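Local coordinates for DltD domain-containing protein (Beauveria bassiana, PDB 7D78), which probably acts as an alpha/beta-hydrolase-fold thioesterase that cyclises a polyketide chain into a medium-ring lactone, at residues Q76-N81 / A311-I316. Sequence-based numbering, arbitrary orientation.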
ATOM      1  N   GLN A  76      15.869 -25.549  14.095  1.00 26.94           N
ATOM      2  CA  GLN A  76      16.946 -26.265  13.423  1.00 26.96           C
ATOM      3  C   GLN A  76      17.170 -27.647  14.029  1.00 25.53           C
ATOM      4  O   GLN A  76      17.397 -28.620  13.302  1.00 25.13           O
ATOM      5  CB  GLN A  76      18.225 -25.445  13.499  1.00 24.56           C
ATOM      6  CG  GLN A  76      19.409 -26.095  12.849  1.00 26.50           C
ATOM      7  CD  GLN A  76      20.682 -25.330  13.127  1.00 22.57           C
ATOM      8  OE1 GLN A  76      20.931 -24.905  14.252  1.00 26.46           O
ATOM      9  NE2 GLN A  76      21.487 -25.137  12.100  1.00 23.63           N
ATOM     10  N   SER A  77      17.125 -27.752  15.358  1.00 29.02           N
ATOM     11  CA  SER A  77      17.361 -29.044  15.992  1.00 28.95           C
ATOM     12  C   SER A  77      16.220 -30.019  15.751  1.00 33.03           C
ATOM     13  O   SER A  77      16.406 -31.225  15.937  1.00 30.97           O
ATOM     14  CB  SER A  77      17.576 -28.874  17.494  1.00 30.67           C
ATOM     15  OG  SER A  77      16.366 -28.545  18.139  1.00 33.07           O
ATOM     16  N   GLN A  78      15.044 -29.533  15.355  1.00 33.92           N
ATOM     17  CA  GLN A  78      13.929 -30.398  15.009  1.00 30.07           C
ATOM     18  C   GLN A  78      13.817 -30.627  13.505  1.00 32.00           C
ATOM     19  O   GLN A  78      12.807 -31.167  13.039  1.00 31.20           O
ATOM     20  CB  GLN A  78      12.632 -29.827  15.578  1.00 29.40           C
ATOM     21  CG  GLN A  78      12.615 -29.853  17.108  1.00 35.19           C
ATOM     22  CD  GLN A  78      11.280 -29.451  17.701  1.00 35.65           C
ATOM     23  OE1 GLN A  78      10.234 -29.617  17.079  1.00 41.99           O
ATOM     24  NE2 GLN A  78      11.310 -28.930  18.922  1.00 41.62           N
ATOM     25  N   GLY A  79      14.830 -30.244  12.739  1.00 26.76           N
ATOM     26  CA  GLY A  79      14.881 -30.570  11.328  1.00 28.87           C
ATOM     27  C   GLY A  79      14.388 -29.499  10.376  1.00 28.82           C
ATOM     28  O   GLY A  79      14.153 -29.808   9.200  1.00 23.99           O
ATOM     29  N   PHE A  80      14.231 -28.257  10.833  1.00 26.15           N
ATOM     30  CA  PHE A  80      13.746 -27.162   9.993  1.00 29.05           C
ATOM     31  C   PHE A  80      14.885 -26.194   9.689  1.00 20.34           C
ATOM     32  O   PHE A  80      15.422 -25.568  10.610  1.00 21.10           O
ATOM     33  CB  PHE A  80      12.605 -26.409  10.676  1.00 26.26           C
ATOM     34  CG  PHE A  80      11.370 -27.236  10.900  1.00 27.96           C
ATOM     35  CD1 PHE A  80      10.408 -27.352   9.907  1.00 26.48           C
ATOM     36  CD2 PHE A  80      11.162 -27.884  12.111  1.00 31.51           C
ATOM     37  CE1 PHE A  80       9.263 -28.118  10.111  1.00 31.57           C
ATOM     38  CE2 PHE A  80      10.019 -28.650  12.324  1.00 35.00           C
ATOM     39  CZ  PHE A  80       9.070 -28.764  11.323  1.00 35.09           C
ATOM     40  N   ASN A  81      15.259 -26.077   8.410  1.00 21.47           N
ATOM     41  CA  ASN A  81      16.011 -24.898   7.984  1.00 21.15           C
ATOM     42  C   ASN A  81      15.267 -23.667   8.476  1.00 22.23           C
ATOM     43  O   ASN A  81      14.048 -23.583   8.334  1.00 24.76           O
ATOM     44  CB  ASN A  81      16.139 -24.811   6.462  1.00 23.64           C
ATOM     45  CG  ASN A  81      16.904 -25.961   5.842  1.00 25.95           C
ATOM     46  OD1 ASN A  81      18.138 -26.028   5.901  1.00 22.47           O
ATOM     47  ND2 ASN A  81      16.174 -26.834   5.168  1.00 21.67           N
ATOM     48  N   ALA A 311       4.456 -26.663  19.915  1.00 29.57           N
ATOM     49  CA  ALA A 311       3.170 -26.612  19.234  1.00 31.46           C
ATOM     50  C   ALA A 311       3.307 -26.079  17.813  1.00 30.76           C
ATOM     51  O   ALA A 311       2.577 -26.513  16.912  1.00 28.36           O
ATOM     52  CB  ALA A 311       2.194 -25.754  20.029  1.00 29.00           C
ATOM     53  N   MET A 312       4.238 -25.148  17.595  1.00 27.67           N
ATOM     54  CA  MET A 312       4.458 -24.615  16.252  1.00 27.45           C
ATOM     55  C   MET A 312       5.013 -25.685  15.323  1.00 24.94           C
ATOM     56  O   MET A 312       4.482 -25.905  14.231  1.00 27.36           O
ATOM     57  CB  MET A 312       5.405 -23.417  16.309  1.00 27.69           C
ATOM     58  CG  MET A 312       4.877 -22.246  17.102  1.00 25.95           C
ATOM     59  SD  MET A 312       6.134 -20.967  17.336  1.00 31.48           S
ATOM     60  CE  MET A 312       5.126 -19.727  18.086  1.00 27.22           C
ATOM     61  N   THR A 313       6.080 -26.372  15.744  1.00 24.82           N
ATOM     62  CA  THR A 313       6.675 -27.393  14.888  1.00 27.82           C
ATOM     63  C   THR A 313       5.716 -28.539  14.634  1.00 29.59           C
ATOM     64  O   THR A 313       5.761 -29.153  13.563  1.00 29.16           O
ATOM     65  CB  THR A 313       7.967 -27.928  15.499  1.00 31.68           C
ATOM     66  OG1 THR A 313       7.722 -28.359  16.844  1.00 33.20           O
ATOM     67  CG2 THR A 313       9.011 -26.844  15.503  1.00 31.44           C
ATOM     68  N   GLU A 314       4.863 -28.858  15.608  1.00 30.76           N
ATOM     69  CA  GLU A 314       3.853 -29.885  15.386  1.00 31.79           C
ATOM     70  C   GLU A 314       2.867 -29.438  14.313  1.00 30.17           C
ATOM     71  O   GLU A 314       2.552 -30.199  13.391  1.00 27.83           O
ATOM     72  CB  GLU A 314       3.133 -30.215  16.695  1.00 33.35           C
ATOM     73  CG  GLU A 314       2.065 -31.300  16.561  1.00 44.25           C
ATOM     74  CD  GLU A 314       1.047 -31.277  17.700  1.00 60.24           C
ATOM     75  OE1 GLU A 314       0.236 -32.226  17.797  1.00 69.01           O
ATOM     76  OE2 GLU A 314       1.054 -30.312  18.501  1.00 60.99           O
ATOM     77  N   PHE A 315       2.386 -28.189  14.405  1.00 27.99           N
ATOM     78  CA  PHE A 315       1.450 -27.678  13.402  1.00 21.55           C
ATOM     79  C   PHE A 315       2.085 -27.655  12.016  1.00 24.13           C
ATOM     80  O   PHE A 315       1.451 -28.028  11.024  1.00 28.42           O
ATOM     81  CB  PHE A 315       0.964 -26.280  13.800  1.00 25.62           C
ATOM     82  CG  PHE A 315       0.017 -25.657  12.811  1.00 25.34           C
ATOM     83  CD1 PHE A 315      -1.347 -25.893  12.898  1.00 25.43           C
ATOM     84  CD2 PHE A 315       0.487 -24.824  11.798  1.00 29.56           C
ATOM     85  CE1 PHE A 315      -2.230 -25.327  11.990  1.00 28.56           C
ATOM     86  CE2 PHE A 315      -0.391 -24.250  10.874  1.00 21.31           C
ATOM     87  CZ  PHE A 315      -1.747 -24.497  10.974  1.00 29.12           C
ATOM     88  N   ILE A 316       3.340 -27.225  11.924  1.00 25.48           N
ATOM     89  CA  ILE A 316       4.013 -27.193  10.630  1.00 26.89           C
ATOM     90  C   ILE A 316       4.205 -28.609  10.094  1.00 27.42           C
ATOM     91  O   ILE A 316       3.930 -28.891   8.922  1.00 27.03           O
ATOM     92  CB  ILE A 316       5.351 -26.438  10.748  1.00 26.96           C
ATOM     93  CG1 ILE A 316       5.092 -24.998  11.198  1.00 22.09           C
ATOM     94  CG2 ILE A 316       6.100 -26.460   9.430  1.00 28.23           C
ATOM     95  CD1 ILE A 316       6.343 -24.205  11.551  1.00 23.54           C
TER
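The Phe80 ring reaches across to helix 305-319 and meets two of its methyl groups, both arriving at a slant: CE1 comes within 3.6 Å of Ile316 CG2, and CE2 within 3.8 Å of Thr313 CG2. The two methyls, three residues apart on the helix, thus meet ring carbons on opposite sides of CZ. The second flat group, the Gln78 amide, crosses the Thr313 side chain at about a right angle and presents its carbonyl end, with OE1 2.8 Å from Thr313 OG1. That hydroxyl also has Asp310 O, one turn back, within reach, so its bond to the amide oxygen is not settled. At the other end of the same amide, NE2 donates to Asp310 OD1, and the two links together hold the group against the helix and limit its turning. With CG beside the backbone N (chi1 -67°) and an extended chain beyond, Gln78 reaches across to the helix. With OG1 between backbone N and carbonyl carbon (chi1 53°), Thr313 turns its hydroxyl to the amide, while CG2 lies against both the amide oxygen and the ring. An alanine at Gln78 would be likely to deprive Asp310 OD1 of its amide donor and take from the Thr313 hydroxyl one of its two acceptors. Gly79, at positive phi, closes helix 68-77 in a Schellman motif, its N bonded to Gln76 O (3.1 Å), and the chain then turns through Phe80 into strand 81-86. The contact thus joins the helix-to-strand turn to the late helix 305-319 on the central sheet of the alpha/beta hydrolase fold. Phe80 and Ile316 both rest on Ile54 of strand 51-57, Phe80 also on Pro52, while Ile316 reaches Thr129 in neighbouring strand 127-133.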